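Local coordinates for protein ATP-dependent helicase FUN30 (Saccharomyces cerevisiae S288c, PDB 5GN1) that hydrolyses ATP to remodel nucleosomes in DNA end resection and heterochromatin organization, and is represented here by the C-terminal part of its ATPase domain, at residues I61-Y66 and A110-P114; R231-S235 and S260-F266; K318-L322 and M350-I354. All coordinates share one frame. Residue numbers count along the deposited sequence, not the author numbering.

Contact 1: residues I61-Y66 and A110-P114; sequences IQKKIY and ASLHP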
ATOM      1  N   ILE A  61     -13.043   9.228   4.886  1.00 29.91           N
ATOM      2  CA  ILE A  61     -12.484   8.246   5.814  1.00 28.09           C
ATOM      3  C   ILE A  61     -10.983   8.441   5.965  1.00 30.69           C
ATOM      4  O   ILE A  61     -10.444   8.377   7.079  1.00 29.08           O
ATOM      5  CB  ILE A  61     -12.799   6.814   5.343  1.00 33.89           C
ATOM      6  CG1 ILE A  61     -14.258   6.662   4.923  1.00 38.10           C
ATOM      7  CG2 ILE A  61     -12.418   5.818   6.428  1.00 30.83           C
ATOM      8  CD1 ILE A  61     -14.487   5.451   4.018  1.00 40.08           C
ATOM      9  N   GLN A  62     -10.279   8.670   4.844  1.00 24.33           N
ATOM     10  CA  GLN A  62      -8.838   8.895   4.896  1.00 23.67           C
ATOM     11  C   GLN A  62      -8.502  10.179   5.637  1.00 25.34           C
ATOM     12  O   GLN A  62      -7.525  10.227   6.391  1.00 24.22           O
ATOM     13  CB  GLN A  62      -8.247   8.963   3.485  1.00 22.82           C
ATOM     14  CG  GLN A  62      -8.349   7.691   2.658  1.00 22.75           C
ATOM     15  CD  GLN A  62      -7.909   7.944   1.226  1.00 21.62           C
ATOM     16  OE1 GLN A  62      -8.729   8.274   0.363  1.00 22.70           O
ATOM     17  NE2 GLN A  62      -6.607   7.857   0.984  1.00 17.83           N
ATOM     18  N   LYS A  63      -9.275  11.242   5.402  1.00 28.44           N
ATOM     19  CA  LYS A  63      -9.011  12.509   6.076  1.00 29.30           C
ATOM     20  C   LYS A  63      -9.059  12.341   7.592  1.00 22.22           C
ATOM     21  O   LYS A  63      -8.206  12.875   8.307  1.00 27.04           O
ATOM     22  CB  LYS A  63     -10.021  13.563   5.614  1.00 32.30           C
ATOM     23  CG  LYS A  63      -9.448  14.973   5.465  1.00 40.77           C
ATOM     24  CD  LYS A  63     -10.482  15.941   4.868  1.00 43.62           C
ATOM     25  CE  LYS A  63     -11.138  15.385   3.583  1.00 48.20           C
ATOM     26  NZ  LYS A  63     -10.306  15.525   2.334  1.00 43.20           N
ATOM     27  N   LYS A  64     -10.051  11.598   8.095  1.00 28.06           N
ATOM     28  CA  LYS A  64     -10.153  11.349   9.533  1.00 31.42           C
ATOM     29  C   LYS A  64      -8.924  10.615  10.060  1.00 30.57           C
ATOM     30  O   LYS A  64      -8.355  10.990  11.093  1.00 25.34           O
ATOM     31  CB  LYS A  64     -11.424  10.554   9.838  1.00 29.28           C
ATOM     32  CG  LYS A  64     -12.709  11.381   9.730  1.00 45.87           C
ATOM     33  CD  LYS A  64     -13.860  10.725  10.497  1.00 51.45           C
ATOM     34  CE  LYS A  64     -15.195  11.409  10.224  1.00 59.42           C
ATOM     35  NZ  LYS A  64     -16.315  10.748  10.957  1.00 59.92           N
ATOM     36  N   ILE A  65      -8.508   9.552   9.360  1.00 28.54           N
ATOM     37  CA  ILE A  65      -7.337   8.780   9.772  1.00 24.88           C
ATOM     38  C   ILE A  65      -6.078   9.636   9.702  1.00 21.70           C
ATOM     39  O   ILE A  65      -5.258   9.637  10.627  1.00 27.12           O
ATOM     40  CB  ILE A  65      -7.199   7.514   8.904  1.00 25.07           C
ATOM     41  CG1 ILE A  65      -8.372   6.560   9.127  1.00 25.66           C
ATOM     42  CG2 ILE A  65      -5.864   6.828   9.165  1.00 22.32           C
ATOM     43  CD1 ILE A  65      -8.400   5.383   8.162  1.00 26.70           C
ATOM     44  N   TYR A  66      -5.900  10.377   8.601  1.00 20.06           N
ATOM     45  CA  TYR A  66      -4.720  11.222   8.454  1.00 22.23           C
ATOM     46  C   TYR A  66      -4.645  12.270   9.566  1.00 27.40           C
ATOM     47  O   TYR A  66      -3.578  12.493  10.153  1.00 25.71           O
ATOM     48  CB  TYR A  66      -4.733  11.889   7.067  1.00 23.96           C
ATOM     49  CG  TYR A  66      -3.389  12.384   6.591  1.00 27.23           C
ATOM     50  CD1 TYR A  66      -2.926  13.635   6.944  1.00 26.40           C
ATOM     51  CD2 TYR A  66      -2.586  11.596   5.772  1.00 24.96           C
ATOM     52  CE1 TYR A  66      -1.690  14.089   6.518  1.00 24.83           C
ATOM     53  CE2 TYR A  66      -1.366  12.041   5.334  1.00 26.56           C
ATOM     54  CZ  TYR A  66      -0.916  13.291   5.715  1.00 30.60           C
ATOM     55  OH  TYR A  66       0.314  13.742   5.298  1.00 24.02           O
ATOM     56  N   ALA A 110      -2.001   6.120   5.281  1.00 18.94           N
ATOM     57  CA  ALA A 110      -3.280   6.823   5.242  1.00 19.95           C
ATOM     58  C   ALA A 110      -3.496   7.523   3.899  1.00 18.39           C
ATOM     59  O   ALA A 110      -4.635   7.638   3.440  1.00 22.90           O
ATOM     60  CB  ALA A 110      -3.364   7.826   6.407  1.00 19.58           C
ATOM     61  N   SER A 111      -2.423   7.975   3.252  1.00 18.91           N
ATOM     62  CA  SER A 111      -2.527   8.513   1.898  1.00 20.29           C
ATOM     63  C   SER A 111      -2.931   7.458   0.863  1.00 24.73           C
ATOM     64  O   SER A 111      -3.311   7.825  -0.254  1.00 22.33           O
ATOM     65  CB  SER A 111      -1.189   9.121   1.471  1.00 19.53           C
ATOM     66  OG  SER A 111      -0.680  10.024   2.443  1.00 24.42           O
ATOM     67  N   LEU A 112      -2.822   6.167   1.191  1.00 20.26           N
ATOM     68  CA  LEU A 112      -3.079   5.070   0.256  1.00 20.05           C
ATOM     69  C   LEU A 112      -4.465   4.461   0.408  1.00 21.66           C
ATOM     70  O   LEU A 112      -5.204   4.356  -0.577  1.00 19.75           O
ATOM     71  CB  LEU A 112      -2.020   3.970   0.429  1.00 14.83           C
ATOM     72  CG  LEU A 112      -0.610   4.464   0.165  1.00 20.14           C
ATOM     73  CD1 LEU A 112       0.444   3.369   0.410  1.00 20.04           C
ATOM     74  CD2 LEU A 112      -0.533   5.034  -1.251  1.00 25.19           C
ATOM     75  N   HIS A 113      -4.821   4.014   1.619  1.00 16.15           N
ATOM     76  CA  HIS A 113      -6.048   3.251   1.789  1.00 16.36           C
ATOM     77  C   HIS A 113      -6.455   3.101   3.252  1.00 20.02           C
ATOM     78  O   HIS A 113      -5.632   2.710   4.092  1.00 22.19           O
ATOM     79  CB  HIS A 113      -5.892   1.861   1.160  1.00 17.27           C
ATOM     80  CG  HIS A 113      -7.186   1.285   0.697  1.00 20.57           C
ATOM     81  ND1 HIS A 113      -8.189   0.930   1.569  1.00 18.49           N
ATOM     82  CD2 HIS A 113      -7.655   1.031  -0.548  1.00 17.10           C
ATOM     83  CE1 HIS A 113      -9.225   0.480   0.884  1.00 21.00           C
ATOM     84  NE2 HIS A 113      -8.929   0.540  -0.403  1.00 21.50           N
ATOM     85  N   PRO A 114      -7.713   3.411   3.589  1.00 23.84           N
ATOM     86  CA  PRO A 114      -8.188   3.207   4.973  1.00 26.77           C
ATOM     87  C   PRO A 114      -8.026   1.796   5.483  1.00 25.60           C
ATOM     88  O   PRO A 114      -7.840   1.605   6.693  1.00 21.39           O
ATOM     89  CB  PRO A 114      -9.675   3.579   4.890  1.00 22.78           C
ATOM     90  CG  PRO A 114      -9.750   4.580   3.770  1.00 21.27           C
ATOM     91  CD  PRO A 114      -8.677   4.170   2.770  1.00 21.73           C
TER
HETATM   92  O   HOH W   1      -6.025   8.970  -1.609  1.00 27.65           O
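Ala110 and Pro114 form the apolar centre, each covered over about 80 Å² by the first turns of the helix opposite. Ile65 bridges the two: its CG2 lies 3.9 Å from Ala110 CB and its CD1 3.9 Å from Pro114 CB. One helical turn earlier, Ile61 CG2 extends the patch to Pro114 CB at 3.9 Å, while Tyr66 CD2 reaches Ala110 CB at the same distance. The backbones come close at both ends, with CA-CA separations of 5.7 Å for Gln62-Pro114 and 5.6 Å for Tyr66-Ala110. Towards the polar edge, Ser111 OG, hydrogen-bonded to Leu107 O of helix 100-110, makes a packing contact near the plane of the Tyr66 ring, 3.6 Å from CE2. Gln62 packs its CG 3.5 Å from Pro114 CD, then donates from NE2 to Ala110 O (3.2 Å, 163°). A water accepts from Gln62 NE2 at 2.9 Å and donates to Ser111 O at 3.2 Å, so one amide group serves two carbonyls of the bend. The sequence ending here in His113-Pro114 matches the LRKxxxHP signature of SNF2 proteins. Gln62 OE1 accepts from Gly185 N at the start of helix 185-200, and Tyr66 OH bonds Ile315 N at the start of helix 315-322. Ser111 O meets Thr311 OG1 at the end of strand 304-311, and Leu112 and His113 pack against helices 185-200 and 212-224.

Contact 2: residues R231-S235 and S260-F266; sequences RLDGS and STKAGGF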
ATOM      1  N   ARG A 231      -0.073 -11.545 -10.547  1.00 17.29           N
ATOM      2  CA  ARG A 231       0.695 -10.910  -9.485  1.00 21.43           C
ATOM      3  C   ARG A 231       2.055 -11.572  -9.329  1.00 18.86           C
ATOM      4  O   ARG A 231       2.172 -12.794  -9.421  1.00 22.26           O
ATOM      5  CB  ARG A 231      -0.071 -10.970  -8.157  1.00 21.47           C
ATOM      6  CG  ARG A 231       0.779 -10.687  -6.923  1.00 21.84           C
ATOM      7  CD  ARG A 231      -0.103 -10.529  -5.701  1.00 24.96           C
ATOM      8  NE  ARG A 231       0.661 -10.195  -4.502  1.00 24.06           N
ATOM      9  CZ  ARG A 231       0.097  -9.844  -3.348  1.00 22.59           C
ATOM     10  NH1 ARG A 231      -1.224  -9.784  -3.262  1.00 20.20           N
ATOM     11  NH2 ARG A 231       0.847  -9.571  -2.288  1.00 23.48           N
ATOM     12  N   LEU A 232       3.079 -10.752  -9.088  1.00 16.49           N
ATOM     13  CA  LEU A 232       4.444 -11.221  -8.882  1.00 22.26           C
ATOM     14  C   LEU A 232       5.113 -10.272  -7.904  1.00 24.17           C
ATOM     15  O   LEU A 232       5.240  -9.077  -8.195  1.00 24.70           O
ATOM     16  CB  LEU A 232       5.235 -11.281 -10.208  1.00 21.82           C
ATOM     17  CG  LEU A 232       6.634 -11.931 -10.255  1.00 23.87           C
ATOM     18  CD1 LEU A 232       7.024 -12.176 -11.698  1.00 28.11           C
ATOM     19  CD2 LEU A 232       7.730 -11.100  -9.571  1.00 23.52           C
ATOM     20  N   ASP A 233       5.558 -10.793  -6.763  1.00 19.98           N
ATOM     21  CA  ASP A 233       6.200  -9.954  -5.759  1.00 22.26           C
ATOM     22  C   ASP A 233       7.433 -10.684  -5.233  1.00 27.47           C
ATOM     23  O   ASP A 233       7.863 -11.703  -5.782  1.00 24.18           O
ATOM     24  CB  ASP A 233       5.194  -9.567  -4.658  1.00 22.35           C
ATOM     25  CG  ASP A 233       4.525 -10.768  -3.989  1.00 26.10           C
ATOM     26  OD1 ASP A 233       5.178 -11.805  -3.791  1.00 28.93           O
ATOM     27  OD2 ASP A 233       3.323 -10.680  -3.657  1.00 27.99           O
ATOM     28  N   GLY A 234       8.020 -10.157  -4.159  1.00 23.84           N
ATOM     29  CA  GLY A 234       9.219 -10.774  -3.619  1.00 27.80           C
ATOM     30  C   GLY A 234       8.998 -12.129  -2.981  1.00 26.65           C
ATOM     31  O   GLY A 234       9.975 -12.845  -2.730  1.00 33.29           O
ATOM     32  N   SER A 235       7.748 -12.493  -2.691  1.00 24.20           N
ATOM     33  CA  SER A 235       7.470 -13.822  -2.161  1.00 28.22           C
ATOM     34  C   SER A 235       7.296 -14.875  -3.254  1.00 29.42           C
ATOM     35  O   SER A 235       7.393 -16.067  -2.960  1.00 27.97           O
ATOM     36  CB  SER A 235       6.222 -13.793  -1.274  1.00 29.46           C
ATOM     37  OG  SER A 235       5.043 -13.949  -2.036  1.00 37.42           O
ATOM     38  N   SER A 260       5.376  -5.926  -6.863  0.63 21.17           N
ATOM     39  CA  SER A 260       6.102  -5.075  -5.930  0.63 21.15           C
ATOM     40  C   SER A 260       7.138  -4.263  -6.700  0.63 20.37           C
ATOM     41  O   SER A 260       7.704  -4.721  -7.695  0.63 21.06           O
ATOM     42  CB  SER A 260       6.783  -5.896  -4.833  0.63 22.76           C
ATOM     43  OG  SER A 260       7.598  -6.913  -5.380  0.63 24.20           O
ATOM     44  N   THR A 261       7.363  -3.031  -6.242  1.00 21.03           N
ATOM     45  CA  THR A 261       8.347  -2.169  -6.887  1.00 20.65           C
ATOM     46  C   THR A 261       9.722  -2.828  -6.923  1.00 21.00           C
ATOM     47  O   THR A 261      10.463  -2.655  -7.895  1.00 21.34           O
ATOM     48  CB  THR A 261       8.375  -0.827  -6.170  1.00 22.95           C
ATOM     49  OG1 THR A 261       7.074  -0.245  -6.277  1.00 23.55           O
ATOM     50  CG2 THR A 261       9.390   0.115  -6.782  1.00 23.75           C
ATOM     51  N   LYS A 262      10.044  -3.637  -5.911  1.00 25.01           N
ATOM     52  CA  LYS A 262      11.302  -4.381  -5.895  1.00 27.96           C
ATOM     53  C   LYS A 262      11.395  -5.387  -7.044  1.00 31.23           C
ATOM     54  O   LYS A 262      12.507  -5.755  -7.439  1.00 25.50           O
ATOM     55  CB  LYS A 262      11.483  -5.082  -4.534  1.00 33.37           C
ATOM     56  CG  LYS A 262      10.387  -6.097  -4.151  1.00 36.23           C
ATOM     57  CD  LYS A 262      10.431  -6.515  -2.655  1.00 45.21           C
ATOM     58  CE  LYS A 262       9.483  -7.705  -2.300  1.00 43.90           C
ATOM     59  NZ  LYS A 262       7.989  -7.483  -2.095  1.00 35.26           N
ATOM     60  N   ALA A 263      10.262  -5.822  -7.619  1.00 28.58           N
ATOM     61  CA  ALA A 263      10.361  -6.645  -8.825  1.00 29.03           C
ATOM     62  C   ALA A 263      11.010  -5.885  -9.970  1.00 30.47           C
ATOM     63  O   ALA A 263      11.536  -6.513 -10.897  1.00 29.60           O
ATOM     64  CB  ALA A 263       8.984  -7.177  -9.255  1.00 27.32           C
ATOM     65  N   GLY A 264      11.006  -4.549  -9.919  1.00 26.78           N
ATOM     66  CA  GLY A 264      11.794  -3.780 -10.861  1.00 26.19           C
ATOM     67  C   GLY A 264      13.239  -4.227 -10.924  1.00 29.99           C
ATOM     68  O   GLY A 264      13.906  -4.043 -11.945  1.00 29.64           O
ATOM     69  N   GLY A 265      13.738  -4.843  -9.849  1.00 34.31           N
ATOM     70  CA  GLY A 265      15.097  -5.342  -9.798  1.00 31.40           C
ATOM     71  C   GLY A 265      15.315  -6.787 -10.187  1.00 32.67           C
ATOM     72  O   GLY A 265      16.454  -7.260 -10.127  1.00 34.10           O
ATOM     73  N   PHE A 266      14.272  -7.520 -10.581  1.00 28.76           N
ATOM     74  CA  PHE A 266      14.390  -8.945 -10.879  1.00 32.17           C
ATOM     75  C   PHE A 266      14.853  -9.229 -12.306  1.00 31.48           C
ATOM     76  O   PHE A 266      14.938 -10.398 -12.683  1.00 30.97           O
ATOM     77  CB  PHE A 266      13.053  -9.675 -10.646  1.00 29.16           C
ATOM     78  CG  PHE A 266      12.540  -9.610  -9.222  1.00 31.78           C
ATOM     79  CD1 PHE A 266      13.320  -9.096  -8.195  1.00 33.13           C
ATOM     80  CD2 PHE A 266      11.271 -10.087  -8.913  1.00 33.92           C
ATOM     81  CE1 PHE A 266      12.841  -9.039  -6.890  1.00 29.89           C
ATOM     82  CE2 PHE A 266      10.779 -10.039  -7.605  1.00 33.97           C
ATOM     83  CZ  PHE A 266      11.568  -9.513  -6.594  1.00 33.80           C
TER
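The side chain of Lys262 folds across a bare backbone: its CE sits 3.4 Å from Gly234 CA, and a CB modelled on Gly234 would fall 2.2 Å from that same CE, a clash. Residues 260-266 have the sequence STKAGGF, the start of helicase motif V of the SNF2 family, and both segments leave the carboxyl ends of adjacent parallel strands, 229-232 and 256-260, in a RecA-like sheet. Strand pairing fades out here: Ser260 N donates to Leu232 O in a weak bond (3.4 Å, 146°), and the nearest CA pair, Asp233-Ser260, is 4.9 Å apart. Beyond it, motif V winds into a 3-10 turn whose i to i+3 bonds include Ala263 N to Ser260 O at 2.8 Å. That turn presents Ala263 and Phe266 to Leu232, whose CD2 lies 4.1 Å from Ala263 CB and 3.7 Å from Phe266 CD2. The Phe266 ring meets residues 232-234 by its edge, with Asp233 O 3.8 Å from CE2 and Gly234 CA 4.0 Å from CZ, and it also makes a cation-pi contact with Arg241. The departing loop is ordered by Asp233. Its OD2 forms a salt bridge with Arg231 NE at 2.8 Å, while Arg231 NH1 binds Glu219 and Asp216 of helix 212-224. Asp233 OD1 closes an Asx turn, accepting from Ser235 N at 2.9 Å and from Ser235 OG at 2.8 Å.

Contact 3: residues K318-L322 and M350-I354; sequences KIHQL and MLEDI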
ATOM      1  N   LYS A 318       5.423  15.794  -0.076  1.00 29.94           N
ATOM      2  CA  LYS A 318       6.760  16.019   0.472  1.00 28.88           C
ATOM      3  C   LYS A 318       7.749  14.984  -0.036  1.00 33.94           C
ATOM      4  O   LYS A 318       8.913  15.303  -0.315  1.00 31.89           O
ATOM      5  CB  LYS A 318       6.713  15.987   2.002  1.00 30.41           C
ATOM      6  CG  LYS A 318       5.795  17.023   2.601  1.00 33.92           C
ATOM      7  CD  LYS A 318       6.177  18.391   2.105  1.00 41.01           C
ATOM      8  CE  LYS A 318       4.967  19.298   1.985  1.00 41.93           C
ATOM      9  NZ  LYS A 318       5.375  20.618   1.431  1.00 49.43           N
ATOM     10  N   ILE A 319       7.313  13.728  -0.144  1.00 31.18           N
ATOM     11  CA  ILE A 319       8.206  12.687  -0.641  1.00 30.39           C
ATOM     12  C   ILE A 319       8.548  12.923  -2.111  1.00 34.43           C
ATOM     13  O   ILE A 319       9.693  12.725  -2.534  1.00 37.70           O
ATOM     14  CB  ILE A 319       7.576  11.303  -0.392  1.00 30.58           C
ATOM     15  CG1 ILE A 319       7.625  11.000   1.110  1.00 29.89           C
ATOM     16  CG2 ILE A 319       8.279  10.205  -1.217  1.00 31.91           C
ATOM     17  CD1 ILE A 319       6.918   9.730   1.512  1.00 27.65           C
ATOM     18  N   HIS A 320       7.576  13.377  -2.906  1.00 35.23           N
ATOM     19  CA  HIS A 320       7.861  13.690  -4.306  1.00 39.40           C
ATOM     20  C   HIS A 320       8.896  14.807  -4.431  1.00 40.75           C
ATOM     21  O   HIS A 320       9.784  14.746  -5.289  1.00 38.13           O
ATOM     22  CB  HIS A 320       6.566  14.076  -5.024  1.00 38.20           C
ATOM     23  CG  HIS A 320       6.723  14.289  -6.501  1.00 44.07           C
ATOM     24  ND1 HIS A 320       7.357  13.382  -7.325  1.00 48.47           N
ATOM     25  CD2 HIS A 320       6.323  15.306  -7.302  1.00 45.73           C
ATOM     26  CE1 HIS A 320       7.346  13.832  -8.567  1.00 45.41           C
ATOM     27  NE2 HIS A 320       6.725  14.999  -8.581  1.00 49.38           N
ATOM     28  N   GLN A 321       8.800  15.835  -3.575  1.00 39.95           N
ATOM     29  CA  GLN A 321       9.717  16.975  -3.655  1.00 42.87           C
ATOM     30  C   GLN A 321      11.138  16.587  -3.279  1.00 40.53           C
ATOM     31  O   GLN A 321      12.098  17.048  -3.905  1.00 43.34           O
ATOM     32  CB  GLN A 321       9.253  18.106  -2.733  1.00 42.80           C
ATOM     33  CG  GLN A 321       7.969  18.801  -3.134  1.00 48.70           C
ATOM     34  CD  GLN A 321       7.312  19.527  -1.966  1.00 54.19           C
ATOM     35  OE1 GLN A 321       7.987  19.983  -1.030  1.00 56.22           O
ATOM     36  NE2 GLN A 321       5.984  19.612  -2.003  1.00 49.29           N
ATOM     37  N   LEU A 322      11.293  15.766  -2.241  1.00 38.05           N
ATOM     38  CA  LEU A 322      12.584  15.535  -1.605  1.00 38.25           C
ATOM     39  C   LEU A 322      13.250  14.233  -2.012  1.00 41.32           C
ATOM     40  O   LEU A 322      14.386  13.985  -1.590  1.00 41.09           O
ATOM     41  CB  LEU A 322      12.423  15.561  -0.086  1.00 39.14           C
ATOM     42  CG  LEU A 322      12.139  16.954   0.478  1.00 47.32           C
ATOM     43  CD1 LEU A 322      11.393  16.825   1.780  1.00 41.12           C
ATOM     44  CD2 LEU A 322      13.442  17.723   0.667  1.00 41.36           C
ATOM     45  N   MET A 350      13.575  14.416   9.122  1.00 31.11           N
ATOM     46  CA  MET A 350      13.388  15.572   8.246  1.00 31.29           C
ATOM     47  C   MET A 350      11.942  15.693   7.757  1.00 36.09           C
ATOM     48  O   MET A 350      11.379  16.797   7.711  1.00 31.84           O
ATOM     49  CB  MET A 350      14.339  15.481   7.063  1.00 37.02           C
ATOM     50  CG  MET A 350      14.002  16.459   5.956  1.00 39.43           C
ATOM     51  SD  MET A 350      14.477  15.824   4.349  1.00 53.85           S
ATOM     52  CE  MET A 350      13.266  14.533   4.098  1.00 38.94           C
ATOM     53  N   LEU A 351      11.326  14.574   7.368  1.00 27.62           N
ATOM     54  CA  LEU A 351       9.933  14.627   6.934  1.00 25.20           C
ATOM     55  C   LEU A 351       9.016  15.042   8.072  1.00 29.59           C
ATOM     56  O   LEU A 351       8.085  15.834   7.871  1.00 24.92           O
ATOM     57  CB  LEU A 351       9.512  13.276   6.345  1.00 25.55           C
ATOM     58  CG  LEU A 351      10.027  13.091   4.915  1.00 31.41           C
ATOM     59  CD1 LEU A 351       9.924  11.643   4.434  1.00 30.45           C
ATOM     60  CD2 LEU A 351       9.255  14.031   3.973  1.00 31.89           C
ATOM     61  N   GLU A 352       9.266  14.533   9.284  1.00 27.42           N
ATOM     62  CA  GLU A 352       8.437  14.931  10.418  1.00 26.42           C
ATOM     63  C   GLU A 352       8.585  16.425  10.712  1.00 28.45           C
ATOM     64  O   GLU A 352       7.603  17.098  11.053  1.00 27.59           O
ATOM     65  CB  GLU A 352       8.782  14.098  11.656  1.00 25.06           C
ATOM     66  CG  GLU A 352       7.770  14.306  12.768  1.00 31.80           C
ATOM     67  CD  GLU A 352       8.181  13.700  14.093  1.00 30.76           C
ATOM     68  OE1 GLU A 352       9.387  13.497  14.327  1.00 33.90           O
ATOM     69  OE2 GLU A 352       7.276  13.435  14.898  1.00 28.38           O
ATOM     70  N   ASP A 353       9.777  16.940  10.585  1.00 29.57           N
ATOM     71  CA  ASP A 353       9.985  18.341  10.829  1.00 33.18           C
ATOM     72  C   ASP A 353       9.208  19.191   9.805  1.00 36.06           C
ATOM     73  O   ASP A 353       8.517  20.086  10.180  1.00 35.66           O
ATOM     74  CB  ASP A 353      11.451  18.709  10.766  1.00 33.11           C
ATOM     75  CG  ASP A 353      12.276  18.099  11.885  1.00 32.77           C
ATOM     76  OD1 ASP A 353      11.723  17.595  12.829  1.00 33.62           O
ATOM     77  OD2 ASP A 353      13.478  18.115  11.788  1.00 33.91           O
ATOM     78  N   ILE A 354       9.333  18.872   8.526  1.00 33.55           N
ATOM     79  CA  ILE A 354       8.668  19.628   7.465  1.00 30.81           C
ATOM     80  C   ILE A 354       7.161  19.642   7.685  1.00 37.51           C
ATOM     81  O   ILE A 354       6.512  20.691   7.608  1.00 35.93           O
ATOM     82  CB  ILE A 354       9.039  19.042   6.094  1.00 35.70           C
ATOM     83  CG1 ILE A 354      10.527  19.257   5.846  1.00 34.94           C
ATOM     84  CG2 ILE A 354       8.180  19.641   4.986  1.00 39.95           C
ATOM     85  CD1 ILE A 354      11.051  18.494   4.693  1.00 37.09           C
TER
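This is apolar helix-to-helix packing between the last turns of helix 315-322 and the middle of the C-terminal helix 345-359, toward the periphery of the chain, about 19 Å from its centre. No hydrogen bond links the two segments, and the side chains do the joining: the axes of the two short segments stay 11.4 Å apart at closest approach, and even the nearest CA pair, Lys318-Leu351, is separated by 7.3 Å. Leu322 is the most covered residue, losing 59 Å². Its CD1 touches three partners, Ile354 CD1 at 3.4 Å, Met350 CE at 3.8 Å and Leu351 CD2 at 4.1 Å. The directions of the two short segments differ by 121°, a strongly oblique crossing. Helix 315-322 follows strand 304-311 of the RecA-like sheet, and helix 345-359, reached after a partly disordered linker, packs against helix 315-322 and also on helix 100-110. Leu351 works into the more buried side, placing CD1 4.1 Å from Ile319 CG1 and CD2 3.8 Å from Lys318 CB. There helix 100-110 closes over both, Arg108 meeting Ile319 and Ile104 meeting Leu351. Lys318 contributes its aliphatic portion, with CD 3.7 Å from Ile354 CG2, and then carries its charge onward: NZ forms a salt bridge with Glu358, one helical turn beyond Ile354.

In the fold
Contact 1 is the buried one, with eight of nine touching residues buried; contacts 2 and 3 are partly buried. Contacts 1 and 3, centres 18 Å apart, share elements without touching: helix 315-322 meets Tyr66 at its start and helix 345-359 at its end, while helix 100-110 runs out into contact 1 and covers contact 3. Contact 2 stands apart at the sheet's edge strand, its centre 26 Å from each of the others. Chemistry follows place: contact 1 combines apolar packing with amide and water bonds, contact 2 joins its segments by one weak backbone bond and small apolar contacts, its salt bridge lying within 231-235, and contact 3 joins helices by side-chain packing.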